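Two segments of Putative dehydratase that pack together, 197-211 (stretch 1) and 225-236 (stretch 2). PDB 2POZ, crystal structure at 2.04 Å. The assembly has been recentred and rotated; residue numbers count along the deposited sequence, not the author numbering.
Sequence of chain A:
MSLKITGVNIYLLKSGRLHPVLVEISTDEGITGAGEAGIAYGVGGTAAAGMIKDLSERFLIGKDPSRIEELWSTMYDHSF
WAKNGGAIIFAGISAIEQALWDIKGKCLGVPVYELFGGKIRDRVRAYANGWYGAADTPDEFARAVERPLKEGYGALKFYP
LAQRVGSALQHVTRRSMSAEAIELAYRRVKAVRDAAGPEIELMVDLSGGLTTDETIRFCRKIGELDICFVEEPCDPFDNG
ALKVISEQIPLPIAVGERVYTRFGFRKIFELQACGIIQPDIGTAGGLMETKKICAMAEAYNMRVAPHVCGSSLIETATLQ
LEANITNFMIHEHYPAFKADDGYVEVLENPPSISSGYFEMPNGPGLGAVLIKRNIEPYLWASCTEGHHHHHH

Stretch 1 (197-211) GPEIELMVDLSGGLT
Stretch 2, residues 225-236: LDICFVEEPCDP

Strand 201-205 runs beside the strand that ends at Glu231, in the same direction, with the axes 25° apart and 4.5 Å at closest approach. Val204 pairs with Val230 (CA to CA 4.7 Å) and Asp205 with Glu231 (CA to CA 4.4 Å). Four backbone hydrogen bonds join the strands and their ends: Cys228 N to Leu202 O (2.8 Å), Val204 N to Phe229 O (2.9 Å), Glu231 N to Val204 O (2.8 Å) and Leu206 N to Glu231 O (2.9 Å). The chain turns a corner at Cys228 (phi/psi -61/-55). Water 1 bridges the entry to the pair, accepting from Leu202 N (2.8 Å) and donating to Asp226 O (2.7 Å).

Met203 is a selenomethionine (chi m, p, t). Met203 CG is seated on a face of the Phe229 ring (chi1 p, chi2 70°), 3.5 Å from the centroid, so a C-H group meets the pi cloud. Met203 CE reaches Cys228 SG at 3.7 Å. Val204 (t) and Val230 (p) lie on one sheet face, Asp205 and Glu231 on the other. Val204 CG2 meets Ile227 CG2 at 4.0 Å. Leu206 (m, t) points toward stretch 2. It leans on Val230, Leu206 CG to Val230 CG2 3.4 Å, and its tip reaches Pro233.

Asp205 OD1 lies 3.9 Å from Glu231 OE2, a close approach of like charges. Glu231 OE1 is hydrogen-bonded elsewhere in the structure. Asp205 (t) also accepts from Ser207 N at OD1 (2.8 Å).

A type I' turn, Leu206 to Gly209, follows the strand. Ser207 takes phi/psi 44/47 and Gly208 115/-31. Gly208 N donates to Glu232 O (2.8 Å), and Gly208 O receives a CA-H contact from Cys234 CA (3.0 Å). Gly209 (65/-153) fits closely against stretch 2: an ideal CB there would clash with Pro233 O at 2.2 Å. Water 2 donates to Leu210 O and Pro233 O, both at 2.7 Å.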

ATOM      1  N   GLY A 197      38.215 -19.650  12.124  1.00 18.40           N
ATOM      2  CA  GLY A 197      38.937 -18.431  12.433  1.00 20.53           C
ATOM      3  C   GLY A 197      38.110 -17.250  11.952  1.00 21.96           C
ATOM      4  O   GLY A 197      37.136 -17.441  11.224  1.00 20.77           O
ATOM      5  N   PRO A 198      38.477 -16.016  12.322  1.00 24.32           N
ATOM      6  CA  PRO A 198      37.742 -14.807  11.921  1.00 24.87           C
ATOM      7  C   PRO A 198      37.842 -14.375  10.456  1.00 25.68           C
ATOM      8  O   PRO A 198      37.026 -13.580   9.987  1.00 26.24           O
ATOM      9  CB  PRO A 198      38.309 -13.745  12.858  1.00 25.26           C
ATOM     10  CG  PRO A 198      39.756 -14.161  12.957  1.00 25.49           C
ATOM     11  CD  PRO A 198      39.648 -15.669  13.152  1.00 23.24           C
ATOM     12  N   GLU A 199      38.819 -14.902   9.731  1.00 26.29           N
ATOM     13  CA  GLU A 199      39.015 -14.505   8.345  1.00 27.30           C
ATOM     14  C   GLU A 199      38.200 -15.254   7.294  1.00 25.73           C
ATOM     15  O   GLU A 199      38.111 -14.814   6.149  1.00 27.15           O
ATOM     16  CB  GLU A 199      40.501 -14.596   8.004  1.00 31.42           C
ATOM     17  CG  GLU A 199      41.372 -13.798   8.958  1.00 38.10           C
ATOM     18  CD  GLU A 199      42.832 -13.786   8.548  1.00 42.46           C
ATOM     19  OE1 GLU A 199      43.125 -13.367   7.406  1.00 44.66           O
ATOM     20  OE2 GLU A 199      43.687 -14.188   9.370  1.00 44.83           O
ATOM     21  N   ILE A 200      37.594 -16.371   7.673  1.00 22.13           N
ATOM     22  CA  ILE A 200      36.806 -17.142   6.723  1.00 19.92           C
ATOM     23  C   ILE A 200      35.363 -16.648   6.641  1.00 18.68           C
ATOM     24  O   ILE A 200      34.717 -16.408   7.662  1.00 18.13           O
ATOM     25  CB  ILE A 200      36.813 -18.645   7.097  1.00 18.47           C
ATOM     26  CG1 ILE A 200      38.246 -19.186   7.049  1.00 17.53           C
ATOM     27  CG2 ILE A 200      35.903 -19.429   6.154  1.00 16.72           C
ATOM     28  CD1 ILE A 200      38.904 -19.118   5.672  1.00 17.96           C
ATOM     29  N   GLU A 201      34.866 -16.483   5.420  1.00 18.02           N
ATOM     30  CA  GLU A 201      33.495 -16.035   5.224  1.00 18.66           C
ATOM     31  C   GLU A 201      32.594 -17.251   5.396  1.00 17.27           C
ATOM     32  O   GLU A 201      32.850 -18.310   4.830  1.00 17.02           O
ATOM     33  CB  GLU A 201      33.313 -15.447   3.820  1.00 20.80           C
ATOM     34  CG  GLU A 201      34.329 -14.375   3.470  1.00 27.12           C
ATOM     35  CD  GLU A 201      34.078 -13.737   2.115  1.00 30.50           C
ATOM     36  OE1 GLU A 201      33.828 -14.476   1.134  1.00 31.44           O
ATOM     37  OE2 GLU A 201      34.145 -12.492   2.028  1.00 33.79           O
ATOM     38  N   LEU A 202      31.541 -17.102   6.186  1.00 17.28           N
ATOM     39  CA  LEU A 202      30.628 -18.204   6.418  1.00 15.41           C
ATOM     40  C   LEU A 202      29.224 -17.898   5.908  1.00 15.74           C
ATOM     41  O   LEU A 202      28.670 -16.833   6.176  1.00 14.73           O
ATOM     42  CB  LEU A 202      30.566 -18.528   7.912  1.00 15.13           C
ATOM     43  CG  LEU A 202      31.895 -18.923   8.563  1.00 15.19           C
ATOM     44  CD1 LEU A 202      31.664 -19.212  10.040  1.00 15.42           C
ATOM     45  CD2 LEU A 202      32.476 -20.140   7.861  1.00 15.54           C
HETATM   46  N   MSE A 203      28.660 -18.835   5.161  1.00 13.80           N
HETATM   47  CA  MSE A 203      27.306 -18.678   4.654  1.00 15.73           C
HETATM   48  C   MSE A 203      26.464 -19.744   5.343  1.00 13.34           C
HETATM   49  O   MSE A 203      26.845 -20.912   5.401  1.00 12.57           O
HETATM   50  CB  MSE A 203      27.252 -18.877   3.134  1.00 18.77           C
HETATM   51  CG  MSE A 203      27.903 -17.772   2.309  1.00 27.80           C
HETATM   52 SE   MSE A 203      29.853 -17.707   2.437  1.00 41.77          SE
HETATM   53  CE  MSE A 203      30.200 -16.482   0.962  1.00 33.41           C
ATOM     54  N   VAL A 204      25.326 -19.338   5.883  1.00 12.79           N
ATOM     55  CA  VAL A 204      24.446 -20.271   6.562  1.00 12.99           C
ATOM     56  C   VAL A 204      23.188 -20.520   5.729  1.00 14.03           C
ATOM     57  O   VAL A 204      22.387 -19.610   5.494  1.00 14.45           O
ATOM     58  CB  VAL A 204      24.047 -19.734   7.960  1.00 12.54           C
ATOM     59  CG1 VAL A 204      22.940 -20.582   8.556  1.00 13.14           C
ATOM     60  CG2 VAL A 204      25.261 -19.754   8.881  1.00 15.50           C
ATOM     61  N   ASP A 205      23.032 -21.757   5.272  1.00 13.80           N
ATOM     62  CA  ASP A 205      21.866 -22.153   4.488  1.00 13.32           C
ATOM     63  C   ASP A 205      20.852 -22.796   5.434  1.00 12.67           C
ATOM     64  O   ASP A 205      21.163 -23.787   6.104  1.00 11.68           O
ATOM     65  CB  ASP A 205      22.285 -23.140   3.389  1.00 13.73           C
ATOM     66  CG  ASP A 205      21.094 -23.736   2.636  1.00 16.53           C
ATOM     67  OD1 ASP A 205      19.997 -23.133   2.638  1.00 15.43           O
ATOM     68  OD2 ASP A 205      21.264 -24.812   2.033  1.00 14.82           O
ATOM     69  N   LEU A 206      19.655 -22.214   5.509  1.00  9.78           N
ATOM     70  CA  LEU A 206      18.609 -22.746   6.374  1.00 11.14           C
ATOM     71  C   LEU A 206      17.668 -23.663   5.592  1.00 10.29           C
ATOM     72  O   LEU A 206      16.847 -24.373   6.172  1.00 11.14           O
ATOM     73  CB  LEU A 206      17.825 -21.604   7.034  1.00  9.37           C
ATOM     74  CG  LEU A 206      18.666 -20.664   7.910  1.00 12.00           C
ATOM     75  CD1 LEU A 206      17.752 -19.690   8.656  1.00 13.90           C
ATOM     76  CD2 LEU A 206      19.495 -21.477   8.903  1.00 13.30           C
ATOM     77  N   SER A 207      17.800 -23.639   4.270  1.00 10.66           N
ATOM     78  CA  SER A 207      17.000 -24.478   3.380  1.00 11.69           C
ATOM     79  C   SER A 207      15.525 -24.516   3.772  1.00 12.53           C
ATOM     80  O   SER A 207      14.925 -25.584   3.825  1.00 13.60           O
ATOM     81  CB  SER A 207      17.572 -25.908   3.373  1.00 13.38           C
ATOM     82  OG  SER A 207      17.128 -26.655   2.251  1.00 12.07           O
ATOM     83  N   GLY A 208      14.943 -23.349   4.045  1.00 12.77           N
ATOM     84  CA  GLY A 208      13.541 -23.296   4.421  1.00 12.93           C
ATOM     85  C   GLY A 208      13.308 -22.820   5.846  1.00 15.27           C
ATOM     86  O   GLY A 208      12.276 -22.207   6.143  1.00 16.12           O
ATOM     87  N   GLY A 209      14.263 -23.116   6.727  1.00 14.49           N
ATOM     88  CA  GLY A 209      14.168 -22.704   8.116  1.00 13.00           C
ATOM     89  C   GLY A 209      13.043 -23.313   8.934  1.00 13.94           C
ATOM     90  O   GLY A 209      12.573 -24.418   8.673  1.00 14.33           O
ATOM     91  N   LEU A 210      12.616 -22.569   9.944  1.00 13.33           N
ATOM     92  CA  LEU A 210      11.549 -22.994  10.834  1.00 12.55           C
ATOM     93  C   LEU A 210      10.391 -22.026  10.616  1.00 13.16           C
ATOM     94  O   LEU A 210      10.255 -21.459   9.533  1.00 13.72           O
ATOM     95  CB  LEU A 210      12.035 -22.899  12.279  1.00 12.88           C
ATOM     96  CG  LEU A 210      13.428 -23.470  12.560  1.00 14.15           C
ATOM     97  CD1 LEU A 210      13.802 -23.163  14.005  1.00 14.74           C
ATOM     98  CD2 LEU A 210      13.451 -24.970  12.294  1.00 12.82           C
ATOM     99  N   THR A 211       9.548 -21.848  11.630  1.00 12.85           N
ATOM    100  CA  THR A 211       8.464 -20.886  11.510  1.00 15.04           C
ATOM    101  C   THR A 211       9.148 -19.526  11.625  1.00 15.13           C
ATOM    102  O   THR A 211      10.278 -19.431  12.117  1.00 17.27           O
ATOM    103  CB  THR A 211       7.397 -21.062  12.616  1.00 17.26           C
ATOM    104  OG1 THR A 211       8.032 -21.270  13.885  1.00 18.18           O
ATOM    105  CG2 THR A 211       6.511 -22.256  12.297  1.00 17.80           C
ATOM    106  N   LEU A 225      28.275 -14.060  15.143  1.00 21.28           N
ATOM    107  CA  LEU A 225      29.304 -14.952  14.618  1.00 21.26           C
ATOM    108  C   LEU A 225      29.830 -14.499  13.252  1.00 20.61           C
ATOM    109  O   LEU A 225      30.608 -15.207  12.615  1.00 21.20           O
ATOM    110  CB  LEU A 225      28.762 -16.383  14.544  1.00 18.65           C
ATOM    111  CG  LEU A 225      28.365 -16.926  15.924  1.00 18.66           C
ATOM    112  CD1 LEU A 225      27.752 -18.306  15.802  1.00 18.87           C
ATOM    113  CD2 LEU A 225      29.598 -16.963  16.823  1.00 18.33           C
ATOM    114  N   ASP A 226      29.397 -13.313  12.818  1.00 19.64           N
ATOM    115  CA  ASP A 226      29.816 -12.716  11.544  1.00 19.56           C
ATOM    116  C   ASP A 226      29.472 -13.586  10.340  1.00 17.77           C
ATOM    117  O   ASP A 226      30.338 -14.212   9.731  1.00 19.41           O
ATOM    118  CB  ASP A 226      31.322 -12.412  11.575  1.00 21.21           C
ATOM    119  CG  ASP A 226      31.791 -11.633  10.351  1.00 25.98           C
ATOM    120  OD1 ASP A 226      31.063 -10.722   9.901  1.00 27.23           O
ATOM    121  OD2 ASP A 226      32.898 -11.921   9.844  1.00 29.34           O
ATOM    122  N   ILE A 227      28.192 -13.594   9.996  1.00 18.06           N
ATOM    123  CA  ILE A 227      27.686 -14.390   8.885  1.00 16.62           C
ATOM    124  C   ILE A 227      27.576 -13.568   7.600  1.00 17.97           C
ATOM    125  O   ILE A 227      26.986 -12.491   7.592  1.00 16.85           O
ATOM    126  CB  ILE A 227      26.292 -14.973   9.245  1.00 14.84           C
ATOM    127  CG1 ILE A 227      26.363 -15.718  10.586  1.00 16.17           C
ATOM    128  CG2 ILE A 227      25.791 -15.877   8.136  1.00 14.59           C
ATOM    129  CD1 ILE A 227      27.387 -16.840  10.635  1.00 16.71           C
ATOM    130  N   CYS A 228      28.147 -14.081   6.515  1.00 19.02           N
ATOM    131  CA  CYS A 228      28.098 -13.391   5.227  1.00 20.39           C
ATOM    132  C   CYS A 228      26.623 -13.253   4.810  1.00 20.39           C
ATOM    133  O   CYS A 228      26.136 -12.152   4.535  1.00 18.55           O
ATOM    134  CB  CYS A 228      28.892 -14.187   4.189  1.00 22.02           C
ATOM    135  SG  CYS A 228      29.085 -13.370   2.592  1.00 26.72           S
ATOM    136  N   PHE A 229      25.918 -14.376   4.752  1.00 17.71           N
ATOM    137  CA  PHE A 229      24.495 -14.351   4.437  1.00 17.40           C
ATOM    138  C   PHE A 229      23.783 -15.633   4.869  1.00 16.02           C
ATOM    139  O   PHE A 229      24.420 -16.662   5.120  1.00 16.29           O
ATOM    140  CB  PHE A 229      24.254 -14.064   2.935  1.00 16.14           C
ATOM    141  CG  PHE A 229      24.702 -15.160   1.996  1.00 18.69           C
ATOM    142  CD1 PHE A 229      24.023 -16.378   1.936  1.00 15.78           C
ATOM    143  CD2 PHE A 229      25.753 -14.939   1.106  1.00 16.55           C
ATOM    144  CE1 PHE A 229      24.377 -17.351   1.003  1.00 15.37           C
ATOM    145  CE2 PHE A 229      26.116 -15.911   0.164  1.00 17.90           C
ATOM    146  CZ  PHE A 229      25.425 -17.119   0.112  1.00 14.89           C
ATOM    147  N   VAL A 230      22.463 -15.543   4.999  1.00 15.11           N
ATOM    148  CA  VAL A 230      21.639 -16.682   5.359  1.00 14.13           C
ATOM    149  C   VAL A 230      20.798 -16.979   4.114  1.00 14.11           C
ATOM    150  O   VAL A 230      20.182 -16.077   3.542  1.00 13.78           O
ATOM    151  CB  VAL A 230      20.720 -16.373   6.581  1.00 16.52           C
ATOM    152  CG1 VAL A 230      19.693 -15.305   6.227  1.00 18.33           C
ATOM    153  CG2 VAL A 230      20.019 -17.638   7.031  1.00 16.85           C
ATOM    154  N   GLU A 231      20.793 -18.239   3.694  1.00 11.57           N
ATOM    155  CA  GLU A 231      20.059 -18.668   2.508  1.00 12.85           C
ATOM    156  C   GLU A 231      18.705 -19.295   2.838  1.00 12.83           C
ATOM    157  O   GLU A 231      18.584 -20.091   3.781  1.00 11.43           O
ATOM    158  CB  GLU A 231      20.908 -19.665   1.717  1.00 13.86           C
ATOM    159  CG  GLU A 231      20.287 -20.131   0.411  1.00 16.26           C
ATOM    160  CD  GLU A 231      21.170 -21.133  -0.315  1.00 18.36           C
ATOM    161  OE1 GLU A 231      22.408 -21.018  -0.193  1.00 16.75           O
ATOM    162  OE2 GLU A 231      20.628 -22.023  -1.011  1.00 21.02           O
ATOM    163  N   GLU A 232      17.695 -18.935   2.046  1.00 11.38           N
ATOM    164  CA  GLU A 232      16.335 -19.436   2.225  1.00 12.12           C
ATOM    165  C   GLU A 232      15.925 -19.520   3.695  1.00 11.51           C
ATOM    166  O   GLU A 232      15.693 -20.609   4.213  1.00 10.52           O
ATOM    167  CB  GLU A 232      16.185 -20.822   1.584  1.00 13.04           C
ATOM    168  CG  GLU A 232      16.311 -20.848   0.068  1.00 17.66           C
ATOM    169  CD  GLU A 232      16.013 -22.225  -0.505  1.00 18.64           C
ATOM    170  OE1 GLU A 232      16.608 -23.211  -0.016  1.00 17.28           O
ATOM    171  OE2 GLU A 232      15.188 -22.323  -1.440  1.00 18.58           O
ATOM    172  N   PRO A 233      15.817 -18.372   4.384  1.00 11.95           N
ATOM    173  CA  PRO A 233      15.430 -18.393   5.798  1.00 10.51           C
ATOM    174  C   PRO A 233      14.013 -18.925   6.005  1.00 12.24           C
ATOM    175  O   PRO A 233      13.639 -19.310   7.115  1.00 12.14           O
ATOM    176  CB  PRO A 233      15.589 -16.932   6.221  1.00 11.99           C
ATOM    177  CG  PRO A 233      15.224 -16.195   4.961  1.00 14.10           C
ATOM    178  CD  PRO A 233      15.957 -16.989   3.894  1.00 12.69           C
ATOM    179  N   CYS A 234      13.214 -18.930   4.942  1.00  8.65           N
ATOM    180  CA  CYS A 234      11.862 -19.459   5.056  1.00 10.72           C
ATOM    181  C   CYS A 234      11.518 -20.254   3.816  1.00  8.91           C
ATOM    182  O   CYS A 234      12.242 -20.219   2.823  1.00  7.97           O
ATOM    183  CB  CYS A 234      10.830 -18.345   5.250  1.00 11.51           C
ATOM    184  SG  CYS A 234      10.715 -17.206   3.854  1.00 16.62           S
ATOM    185  N   ASP A 235      10.414 -20.983   3.890  1.00 11.34           N
ATOM    186  CA  ASP A 235       9.958 -21.799   2.773  1.00 12.96           C
ATOM    187  C   ASP A 235       9.836 -20.918   1.533  1.00 11.12           C
ATOM    188  O   ASP A 235       9.219 -19.858   1.581  1.00 11.95           O
ATOM    189  CB  ASP A 235       8.598 -22.417   3.105  1.00 12.49           C
ATOM    190  CG  ASP A 235       8.182 -23.480   2.111  1.00 15.87           C
ATOM    191  OD1 ASP A 235       8.239 -23.219   0.886  1.00 14.60           O
ATOM    192  OD2 ASP A 235       7.789 -24.579   2.559  1.00 15.81           O
ATOM    193  N   PRO A 236      10.443 -21.342   0.413  1.00 12.37           N
ATOM    194  CA  PRO A 236      10.409 -20.600  -0.853  1.00 11.83           C
ATOM    195  C   PRO A 236       8.976 -20.265  -1.285  1.00 11.60           C
ATOM    196  O   PRO A 236       8.764 -19.342  -2.055  1.00 11.54           O
ATOM    197  CB  PRO A 236      11.086 -21.557  -1.832  1.00 12.16           C
ATOM    198  CG  PRO A 236      12.043 -22.295  -0.972  1.00 16.88           C
ATOM    199  CD  PRO A 236      11.249 -22.568   0.279  1.00 13.00           C
TER
HETATM  200  O   HOH W   1      31.285 -14.499   7.239  1.00 14.41           O
HETATM  201  O   HOH W   2      11.243 -19.187   8.452  1.00 15.72           O